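Local atomic coordinates of N-acetylmuramoyl-L-alanine amidase (Mycolicibacterium smegmatis, PDB entry 7AGM), a protein that hydrolyses, as a zinc-dependent amidase, the bond between N-acetylmuramic acid and L-alanine in peptidoglycan, probably to remodel the mycobacterial cell wall. Residues A[3-13]-A[212-220]; A[53-64]-A[75-83]. All coordinates share one frame; numbering follows the deposited sequence.

Interaction 1: residues A[3-13]-A[212-220]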
loop_
_atom_site.group_PDB
_atom_site.type_symbol
_atom_site.label_atom_id
_atom_site.label_comp_id
_atom_site.label_asym_id
_atom_site.label_seq_id
_atom_site.Cartn_x
_atom_site.Cartn_y
_atom_site.Cartn_z
ATOM N N PRO A 3 -17.501 9.856 6.383
ATOM C CA PRO A 3 -17.084 10.786 7.437
ATOM C C PRO A 3 -17.031 12.215 6.915
ATOM O O PRO A 3 -16.674 12.431 5.758
ATOM C CB PRO A 3 -15.666 10.313 7.793
ATOM C CG PRO A 3 -15.494 8.981 7.116
ATOM C CD PRO A 3 -16.385 9.018 5.921
ATOM N N SER A 4 -17.384 13.176 7.758
ATOM C CA SER A 4 -17.377 14.574 7.365
ATOM C C SER A 4 -16.023 15.209 7.675
ATOM O O SER A 4 -15.165 14.624 8.338
ATOM C CB SER A 4 -18.498 15.330 8.077
ATOM O OG SER A 4 -18.359 15.231 9.484
ATOM N N ASN A 5 -15.842 16.430 7.173
ATOM C CA ASN A 5 -14.624 17.210 7.388
ATOM C C ASN A 5 -13.375 16.517 6.848
ATOM O O ASN A 5 -12.281 16.679 7.395
ATOM C CB ASN A 5 -14.446 17.645 8.847
ATOM C CG ASN A 5 -14.439 19.153 9.002
ATOM O OD1 ASN A 5 -13.441 19.811 8.717
ATOM N ND2 ASN A 5 -15.559 19.708 9.443
ATOM N N ILE A 6 -13.515 15.755 5.762
ATOM C CA ILE A 6 -12.359 15.152 5.112
ATOM C C ILE A 6 -12.024 15.774 3.764
ATOM O O ILE A 6 -10.886 15.605 3.298
ATOM C CB ILE A 6 -12.438 13.614 4.993
ATOM C CG1 ILE A 6 -13.536 13.184 4.024
ATOM C CG2 ILE A 6 -12.620 12.985 6.355
ATOM C CD1 ILE A 6 -13.374 11.751 3.559
ATOM N N ALA A 7 -12.959 16.468 3.117
ATOM C CA ALA A 7 -12.639 17.108 1.849
ATOM C C ALA A 7 -11.487 18.083 2.049
ATOM O O ALA A 7 -11.379 18.741 3.087
ATOM C CB ALA A 7 -13.864 17.831 1.291
ATOM N N GLY A 8 -10.584 18.125 1.081
ATOM C CA GLY A 8 -9.407 18.957 1.169
ATOM C C GLY A 8 -8.206 18.294 1.815
ATOM O O GLY A 8 -7.081 18.769 1.623
ATOM N N MET A 9 -8.406 17.220 2.583
ATOM C CA MET A 9 -7.269 16.501 3.132
ATOM C C MET A 9 -6.491 15.821 2.010
ATOM O O MET A 9 -6.993 15.642 0.896
ATOM C CB MET A 9 -7.732 15.512 4.207
ATOM C CG MET A 9 -8.361 16.228 5.415
ATOM S SD MET A 9 -8.936 15.115 6.716
ATOM C CE MET A 9 -7.441 14.833 7.657
ATOM N N ILE A 10 -5.240 15.466 2.304
ATOM C CA ILE A 10 -4.270 15.061 1.289
ATOM C C ILE A 10 -3.857 13.615 1.519
ATOM O O ILE A 10 -3.395 13.261 2.610
ATOM C CB ILE A 10 -3.032 15.975 1.307
ATOM C CG1 ILE A 10 -3.440 17.441 1.151
ATOM C CG2 ILE A 10 -2.051 15.550 0.244
ATOM C CD1 ILE A 10 -2.361 18.394 1.587
ATOM N N VAL A 11 -3.991 12.788 0.482
ATOM C CA VAL A 11 -3.581 11.389 0.519
ATOM C C VAL A 11 -2.559 11.151 -0.585
ATOM O O VAL A 11 -2.813 11.471 -1.757
ATOM C CB VAL A 11 -4.785 10.444 0.338
ATOM C CG1 VAL A 11 -4.328 8.983 0.273
ATOM C CG2 VAL A 11 -5.816 10.662 1.447
ATOM N N PHE A 12 -1.411 10.583 -0.220
ATOM C CA PHE A 12 -0.421 10.134 -1.193
ATOM C C PHE A 12 -0.608 8.641 -1.431
ATOM O O PHE A 12 -0.615 7.850 -0.475
ATOM C CB PHE A 12 0.996 10.415 -0.692
ATOM C CG PHE A 12 2.068 10.102 -1.704
ATOM C CD1 PHE A 12 2.375 11.012 -2.715
ATOM C CD2 PHE A 12 2.776 8.907 -1.650
ATOM C CE1 PHE A 12 3.368 10.727 -3.652
ATOM C CE2 PHE A 12 3.769 8.627 -2.573
ATOM C CZ PHE A 12 4.066 9.540 -3.583
ATOM N N LEU A 13 -0.774 8.261 -2.703
ATOM C CA LEU A 13 -1.031 6.883 -3.107
ATOM C C LEU A 13 0.186 6.329 -3.829
ATOM O O LEU A 13 0.713 6.966 -4.747
ATOM C CB LEU A 13 -2.254 6.812 -4.026
ATOM C CG LEU A 13 -3.578 7.226 -3.381
ATOM C CD1 LEU A 13 -4.661 7.369 -4.449
ATOM C CD2 LEU A 13 -3.993 6.220 -2.301
ATOM N N ILE A 212 -9.209 4.517 4.354
ATOM C CA ILE A 212 -8.653 5.866 4.248
ATOM C C ILE A 212 -9.630 6.894 4.798
ATOM O O ILE A 212 -9.262 7.748 5.617
ATOM C CB ILE A 212 -8.259 6.181 2.792
ATOM C CG1 ILE A 212 -7.144 5.238 2.342
ATOM C CG2 ILE A 212 -7.855 7.656 2.657
ATOM C CD1 ILE A 212 -6.781 5.404 0.859
ATOM N N ALA A 213 -10.890 6.830 4.354
ATOM C CA ALA A 213 -11.885 7.809 4.782
ATOM C C ALA A 213 -12.129 7.728 6.282
ATOM O O ALA A 213 -12.271 8.762 6.952
ATOM C CB ALA A 213 -13.188 7.604 4.012
ATOM N N GLY A 214 -12.174 6.510 6.830
ATOM C CA GLY A 214 -12.363 6.359 8.263
ATOM C C GLY A 214 -11.218 6.956 9.059
ATOM O O GLY A 214 -11.437 7.625 10.077
ATOM N N PHE A 215 -9.984 6.744 8.596
ATOM C CA PHE A 215 -8.837 7.330 9.280
ATOM C C PHE A 215 -8.834 8.851 9.155
ATOM O O PHE A 215 -8.611 9.560 10.142
ATOM C CB PHE A 215 -7.526 6.743 8.752
ATOM C CG PHE A 215 -6.301 7.393 9.348
ATOM C CD1 PHE A 215 -5.988 7.212 10.689
ATOM C CD2 PHE A 215 -5.473 8.199 8.573
ATOM C CE1 PHE A 215 -4.863 7.813 11.250
ATOM C CE2 PHE A 215 -4.345 8.797 9.125
ATOM C CZ PHE A 215 -4.044 8.605 10.473
ATOM N N LEU A 216 -9.056 9.374 7.941
ATOM C CA LEU A 216 -9.083 10.825 7.769
ATOM C C LEU A 216 -10.132 11.466 8.667
ATOM O O LEU A 216 -9.881 12.510 9.282
ATOM C CB LEU A 216 -9.354 11.179 6.305
ATOM C CG LEU A 216 -8.248 10.858 5.294
ATOM C CD1 LEU A 216 -8.752 11.241 3.905
ATOM C CD2 LEU A 216 -6.942 11.576 5.615
ATOM N N GLY A 217 -11.311 10.847 8.761
ATOM C CA GLY A 217 -12.359 11.392 9.608
ATOM C C GLY A 217 -11.991 11.374 11.079
ATOM O O GLY A 217 -12.345 12.291 11.825
ATOM N N SER A 218 -11.280 10.333 11.516
ATOM C CA SER A 218 -10.849 10.259 12.906
ATOM C C SER A 218 -9.860 11.365 13.241
ATOM O O SER A 218 -9.826 11.841 14.383
ATOM C CB SER A 218 -10.214 8.896 13.177
ATOM O OG SER A 218 -8.870 8.877 12.718
ATOM N N GLN A 219 -9.042 11.784 12.273
ATOM C CA GLN A 219 -8.098 12.866 12.522
ATOM C C GLN A 219 -8.788 14.217 12.680
ATOM O O GLN A 219 -8.211 15.123 13.292
ATOM C CB GLN A 219 -7.014 12.909 11.441
ATOM C CG GLN A 219 -6.166 11.632 11.358
ATOM C CD GLN A 219 -5.455 11.300 12.666
ATOM O OE1 GLN A 219 -5.897 10.440 13.429
ATOM N NE2 GLN A 219 -4.342 11.976 12.921
ATOM N N SER A 220 -10.003 14.372 12.160
ATOM C CA SER A 220 -10.778 15.591 12.383
ATOM C C SER A 220 -11.538 15.519 13.708
ATOM O O SER A 220 -11.667 16.518 14.421
ATOM C CB SER A 220 -11.756 15.829 11.232
ATOM O OG SER A 220 -11.067 15.928 9.997
HETATM O O HOH W 1 -15.031 13.325 10.937
#

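Interaction 2: residues A[53-64]-A[75-83]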
loop_
_atom_site.group_PDB
_atom_site.type_symbol
_atom_site.label_atom_id
_atom_site.label_comp_id
_atom_site.label_asym_id
_atom_site.label_seq_id
_atom_site.Cartn_x
_atom_site.Cartn_y
_atom_site.Cartn_z
ATOM N N HIS A 53 2.605 -5.426 -10.439
ATOM C CA HIS A 53 2.638 -4.004 -10.771
ATOM C C HIS A 53 1.372 -3.551 -11.491
ATOM O O HIS A 53 0.955 -2.400 -11.330
ATOM C CB HIS A 53 3.906 -3.649 -11.554
ATOM C CG HIS A 53 3.918 -4.133 -12.974
ATOM N ND1 HIS A 53 3.241 -3.491 -13.990
ATOM C CD2 HIS A 53 4.568 -5.169 -13.553
ATOM C CE1 HIS A 53 3.457 -4.122 -15.131
ATOM N NE2 HIS A 53 4.263 -5.143 -14.895
ATOM N N SER A 54 0.740 -4.434 -12.275
ATOM C CA SER A 54 -0.508 -4.058 -12.934
ATOM C C SER A 54 -1.684 -4.093 -11.963
ATOM O O SER A 54 -2.566 -3.222 -12.016
ATOM C CB SER A 54 -0.771 -4.959 -14.138
ATOM O OG SER A 54 0.262 -4.803 -15.101
ATOM N N PHE A 55 -1.699 -5.072 -11.053
ATOM C CA PHE A 55 -2.729 -5.099 -10.022
ATOM C C PHE A 55 -2.687 -3.836 -9.172
ATOM O O PHE A 55 -3.726 -3.217 -8.907
ATOM C CB PHE A 55 -2.568 -6.320 -9.116
ATOM C CG PHE A 55 -3.378 -6.215 -7.854
ATOM C CD1 PHE A 55 -4.752 -6.392 -7.879
ATOM C CD2 PHE A 55 -2.773 -5.888 -6.648
ATOM C CE1 PHE A 55 -5.515 -6.267 -6.726
ATOM C CE2 PHE A 55 -3.524 -5.765 -5.489
ATOM C CZ PHE A 55 -4.894 -5.956 -5.518
ATOM N N THR A 56 -1.493 -3.454 -8.701
ATOM C CA THR A 56 -1.422 -2.294 -7.818
ATOM C C THR A 56 -1.786 -1.021 -8.566
ATOM O O THR A 56 -2.448 -0.135 -8.014
ATOM C CB THR A 56 -0.031 -2.165 -7.196
ATOM O OG1 THR A 56 0.930 -1.850 -8.214
ATOM C CG2 THR A 56 0.379 -3.452 -6.455
ATOM N N TRP A 57 -1.373 -0.919 -9.827
ATOM C CA TRP A 57 -1.683 0.262 -10.629
ATOM C C TRP A 57 -3.189 0.444 -10.788
ATOM O O TRP A 57 -3.749 1.491 -10.431
ATOM C CB TRP A 57 -0.994 0.132 -11.988
ATOM C CG TRP A 57 -1.378 1.189 -12.967
ATOM C CD1 TRP A 57 -2.121 1.034 -14.111
ATOM C CD2 TRP A 57 -1.028 2.576 -12.904
ATOM N NE1 TRP A 57 -2.249 2.237 -14.755
ATOM C CE2 TRP A 57 -1.584 3.200 -14.040
ATOM C CE3 TRP A 57 -0.294 3.349 -11.998
ATOM C CZ2 TRP A 57 -1.441 4.561 -14.286
ATOM C CZ3 TRP A 57 -0.148 4.705 -12.250
ATOM C CH2 TRP A 57 -0.723 5.295 -13.381
ATOM N N ASP A 58 -3.873 -0.584 -11.298
ATOM C CA ASP A 58 -5.298 -0.428 -11.572
ATOM C C ASP A 58 -6.102 -0.257 -10.284
ATOM O O ASP A 58 -7.020 0.574 -10.223
ATOM C CB ASP A 58 -5.813 -1.597 -12.405
ATOM C CG ASP A 58 -7.229 -1.375 -12.869
ATOM O OD1 ASP A 58 -7.418 -0.534 -13.769
ATOM O OD2 ASP A 58 -8.148 -2.018 -12.321
ATOM N N THR A 59 -5.747 -0.998 -9.232
ATOM C CA THR A 59 -6.437 -0.835 -7.956
ATOM C C THR A 59 -6.252 0.578 -7.414
ATOM O O THR A 59 -7.208 1.193 -6.918
ATOM C CB THR A 59 -5.929 -1.877 -6.955
ATOM O OG1 THR A 59 -6.150 -3.185 -7.490
ATOM C CG2 THR A 59 -6.660 -1.769 -5.623
ATOM N N THR A 60 -5.044 1.132 -7.554
ATOM C CA THR A 60 -4.791 2.478 -7.047
ATOM C C THR A 60 -5.573 3.523 -7.837
ATOM O O THR A 60 -6.072 4.495 -7.255
ATOM C CB THR A 60 -3.290 2.785 -7.020
ATOM O OG1 THR A 60 -2.612 1.834 -6.177
ATOM C CG2 THR A 60 -3.047 4.187 -6.457
ATOM N N LEU A 61 -5.730 3.323 -9.157
ATOM C CA LEU A 61 -6.539 4.250 -9.949
ATOM C C LEU A 61 -7.979 4.272 -9.453
ATOM O O LEU A 61 -8.624 5.329 -9.422
ATOM C CB LEU A 61 -6.502 3.844 -11.424
ATOM C CG LEU A 61 -5.172 4.054 -12.149
ATOM C CD1 LEU A 61 -5.276 3.582 -13.595
ATOM C CD2 LEU A 61 -4.748 5.524 -12.091
ATOM N N ARG A 62 -8.507 3.107 -9.082
ATOM C CA ARG A 62 -9.859 3.036 -8.546
ATOM C C ARG A 62 -9.948 3.725 -7.193
ATOM O O ARG A 62 -10.917 4.449 -6.931
ATOM C CB ARG A 62 -10.300 1.578 -8.474
ATOM C CG ARG A 62 -10.429 0.958 -9.865
ATOM C CD ARG A 62 -10.573 -0.556 -9.815
ATOM N NE ARG A 62 -10.511 -1.147 -11.155
ATOM C CZ ARG A 62 -11.560 -1.322 -11.951
ATOM N NH1 ARG A 62 -12.773 -0.962 -11.552
ATOM N NH2 ARG A 62 -11.393 -1.862 -13.151
ATOM N N VAL A 63 -8.940 3.533 -6.331
ATOM C CA VAL A 63 -8.900 4.248 -5.058
ATOM C C VAL A 63 -8.884 5.754 -5.296
ATOM O O VAL A 63 -9.632 6.507 -4.664
ATOM C CB VAL A 63 -7.687 3.798 -4.218
ATOM C CG1 VAL A 63 -7.472 4.735 -3.020
ATOM C CG2 VAL A 63 -7.853 2.345 -3.744
ATOM N N ARG A 64 -8.037 6.215 -6.223
ATOM C CA ARG A 64 -7.932 7.650 -6.477
ATOM C C ARG A 64 -9.265 8.238 -6.918
ATOM O O ARG A 64 -9.676 9.303 -6.443
ATOM C CB ARG A 64 -6.859 7.952 -7.523
ATOM C CG ARG A 64 -6.870 9.425 -7.885
ATOM C CD ARG A 64 -5.738 9.811 -8.761
ATOM N NE ARG A 64 -5.929 9.341 -10.121
ATOM C CZ ARG A 64 -5.088 9.619 -11.105
ATOM N NH1 ARG A 64 -4.017 10.365 -10.863
ATOM N NH2 ARG A 64 -5.316 9.154 -12.322
ATOM N N ALA A 75 -2.194 12.536 -4.725
ATOM C CA ALA A 75 -1.048 12.470 -5.617
ATOM C C ALA A 75 -0.583 11.026 -5.654
ATOM O O ALA A 75 -0.829 10.267 -4.714
ATOM C CB ALA A 75 0.109 13.373 -5.174
ATOM N N MET A 76 0.068 10.641 -6.748
ATOM C CA MET A 76 0.533 9.272 -6.931
ATOM C C MET A 76 2.044 9.214 -7.115
ATOM O O MET A 76 2.674 10.157 -7.604
ATOM C CB MET A 76 -0.189 8.589 -8.102
ATOM C CG MET A 76 -1.663 8.336 -7.824
ATOM S SD MET A 76 -2.467 7.424 -9.145
ATOM C CE MET A 76 -1.438 5.966 -9.235
ATOM N N SER A 77 2.629 8.084 -6.720
ATOM C CA SER A 77 4.070 7.909 -6.824
ATOM C C SER A 77 4.540 7.633 -8.247
ATOM O O SER A 77 5.725 7.819 -8.536
ATOM C CB SER A 77 4.515 6.757 -5.928
ATOM O OG SER A 77 3.932 5.549 -6.369
ATOM N N ARG A 78 3.654 7.182 -9.133
ATOM C CA ARG A 78 4.018 6.944 -10.519
ATOM C C ARG A 78 2.810 7.242 -11.386
ATOM O O ARG A 78 1.670 7.259 -10.912
ATOM C CB ARG A 78 4.534 5.516 -10.745
ATOM C CG ARG A 78 3.549 4.412 -10.392
ATOM C CD ARG A 78 4.192 3.081 -10.735
ATOM N NE ARG A 78 3.572 1.881 -10.173
ATOM C CZ ARG A 78 2.983 0.923 -10.889
ATOM N NH1 ARG A 78 2.857 1.041 -12.211
ATOM N NH2 ARG A 78 2.519 -0.162 -10.283
ATOM N N GLY A 79 3.076 7.462 -12.674
ATOM C CA GLY A 79 2.062 7.952 -13.584
ATOM C C GLY A 79 1.739 7.037 -14.746
ATOM O O GLY A 79 0.970 7.420 -15.633
ATOM N N ASN A 80 2.310 5.836 -14.763
ATOM C CA ASN A 80 2.014 4.855 -15.801
ATOM C C ASN A 80 2.331 3.464 -15.265
ATOM O O ASN A 80 2.837 3.301 -14.150
ATOM C CB ASN A 80 2.809 5.130 -17.081
ATOM C CG ASN A 80 4.308 5.065 -16.860
ATOM O OD1 ASN A 80 4.850 4.036 -16.432
ATOM N ND2 ASN A 80 4.992 6.163 -17.157
ATOM N N ASP A 81 2.054 2.459 -16.091
ATOM C CA ASP A 81 2.304 1.062 -15.762
ATOM C C ASP A 81 3.134 0.387 -16.849
ATOM O O ASP A 81 3.044 -0.826 -17.042
ATOM C CB ASP A 81 0.989 0.317 -15.524
ATOM C CG ASP A 81 1.195 -1.051 -14.909
ATOM O OD1 ASP A 81 2.026 -1.151 -13.988
ATOM O OD2 ASP A 81 0.531 -2.021 -15.346
ATOM N N ASN A 82 3.963 1.154 -17.561
ATOM C CA ASN A 82 4.771 0.561 -18.622
ATOM C C ASN A 82 6.192 1.113 -18.685
ATOM O O ASN A 82 6.889 0.864 -19.678
ATOM C CB ASN A 82 4.083 0.687 -19.994
ATOM C CG ASN A 82 3.961 2.127 -20.460
ATOM O OD1 ASN A 82 4.098 3.062 -19.676
ATOM N ND2 ASN A 82 3.707 2.311 -21.752
ATOM N N ALA A 83 6.651 1.835 -17.666
ATOM C CA ALA A 83 7.989 2.409 -17.679
ATOM C C ALA A 83 8.547 2.414 -16.261
ATOM O O ALA A 83 7.867 2.044 -15.298
ATOM C CB ALA A 83 7.968 3.809 -18.306
#

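Interaction 1: residues A[3-13]-A[212-220]
Leu-216 meets three side chains of the N-terminal segment with three different atoms, and the tight part of this contact is built round it. Its CB lies 3.7 Å from Ile-6 CG2, its CD1 touches Val-11 CG2, and its CD2 reaches the methyl of Met-9, whose side chain runs past it in the opposite direction. The Met-9 chain leaves the backbone extended and then bends at its last torsion (chi3 84°), which brings CE to 3.9 Å from Leu-216 CD2. One turn earlier in the helix, Ile-212 CG2 packs against Val-11 CG2 at 3.8 Å, and these branches lie between helix 198-219 and strand 10-15. Val-11 also packs on Leu-67 of helix 52-69, and Leu-216 on Ala-102 of strand 102-109.

Gly-217 allows the closest backbone approach. Ile-6 CG2 sits 3.5 Å from Gly-217 N, while the absence of a side chain at Gly-217 lets Pro-3 CB rest directly on its CA, 3.9 Å away. Pro-3 CG also lies against Ala-213 O.

Toward the chain ends the contact becomes looser and more polar. Ser-220 OG donates to Asn-5 O over 3.0 Å, approaching from above the carbonyl plane (40° out of it). Nearby, a water donates to both Ser-4 O and Gly-217 O, linking the two segments at the rim. The chemistry thus implies that the two ends of the ordered chain are joined mainly by apolar packing, with one hydroxyl and one water fastening the solvent-facing rim.

Interaction 2: residues A[53-64]-A[75-83]
The backbone of 75-83 leaves the end of strand 73-76 and runs back along helix 52-69, so that Ala-75 is nearest Arg-64 while Asp-81 comes to 6.5 Å from Ser-54, CA to CA. Asp-81 divides its carboxylate between two helix residues. OD2 takes the Ser-54 hydroxyl on its syn lone pair, and OD1 receives His-53 ND1 at 2.6 Å, nearly in the imidazole plane. Arg-78 NH1 forms a salt bridge to the same OD1, so that two donors grip this oxygen from opposite faces of the carboxylate. The other terminal nitrogen, NH2, donates to His-53 O at 2.9 Å, on a lone pair in the carbonyl plane; this oxygen also accepts the helical bond from Trp-57 N.

Trp-57 fills the middle. The indole swings out over the loop because chi1 (172°) sets CG trans to the main-chain N, and Asp-81 CB makes a CH-pi contact 3.6 Å from the centroid of its five-membered ring. Leu-61 CD1 covers the opposite face, and Arg-78 O meets the edge. Farther along, Met-76 bends at chi3 (56°) to bring CE to 3.5 Å from Trp-57 CZ3 and 3.7 Å from Thr-60 CG2, while its SD lies over one face of the Arg-64 guanidinium.

Helix 52-69 begins with the zinc ligand Glu-52, and His-53 lies close to His-17, another ligand. Arg-78 also bonds to Pro-15 O, at the end of strand 10-15, and to Gly-16 O just beyond it. The loop is therefore held between that strand's end and the helix, whose other sides pack on strand 102-109 and helix 198-219.

Overall arrangement
Both contacts pair a helix with a segment of the mixed sheet. Interaction 1 uses the inner strand 10-15, interaction 2 its neighbour, the edge strand 73-76, and they meet where these lie side by side: the backbone of Leu-13 pairs with Ala-75 and Ser-77, and Leu-13 CB packs on Thr-60. Interaction 1 is farther from the centre of the chain and joins the two ends of its ordered part; its apolar interior gives way to an exposed rim. Interaction 2, also partly buried, is more polar: hydrogen bonds and a salt bridge gather at the zinc-site end, whereas Met-76 packs on Trp-57, Thr-60 and the Arg-64 guanidinium toward the other. Chemistry here follows place within one fold.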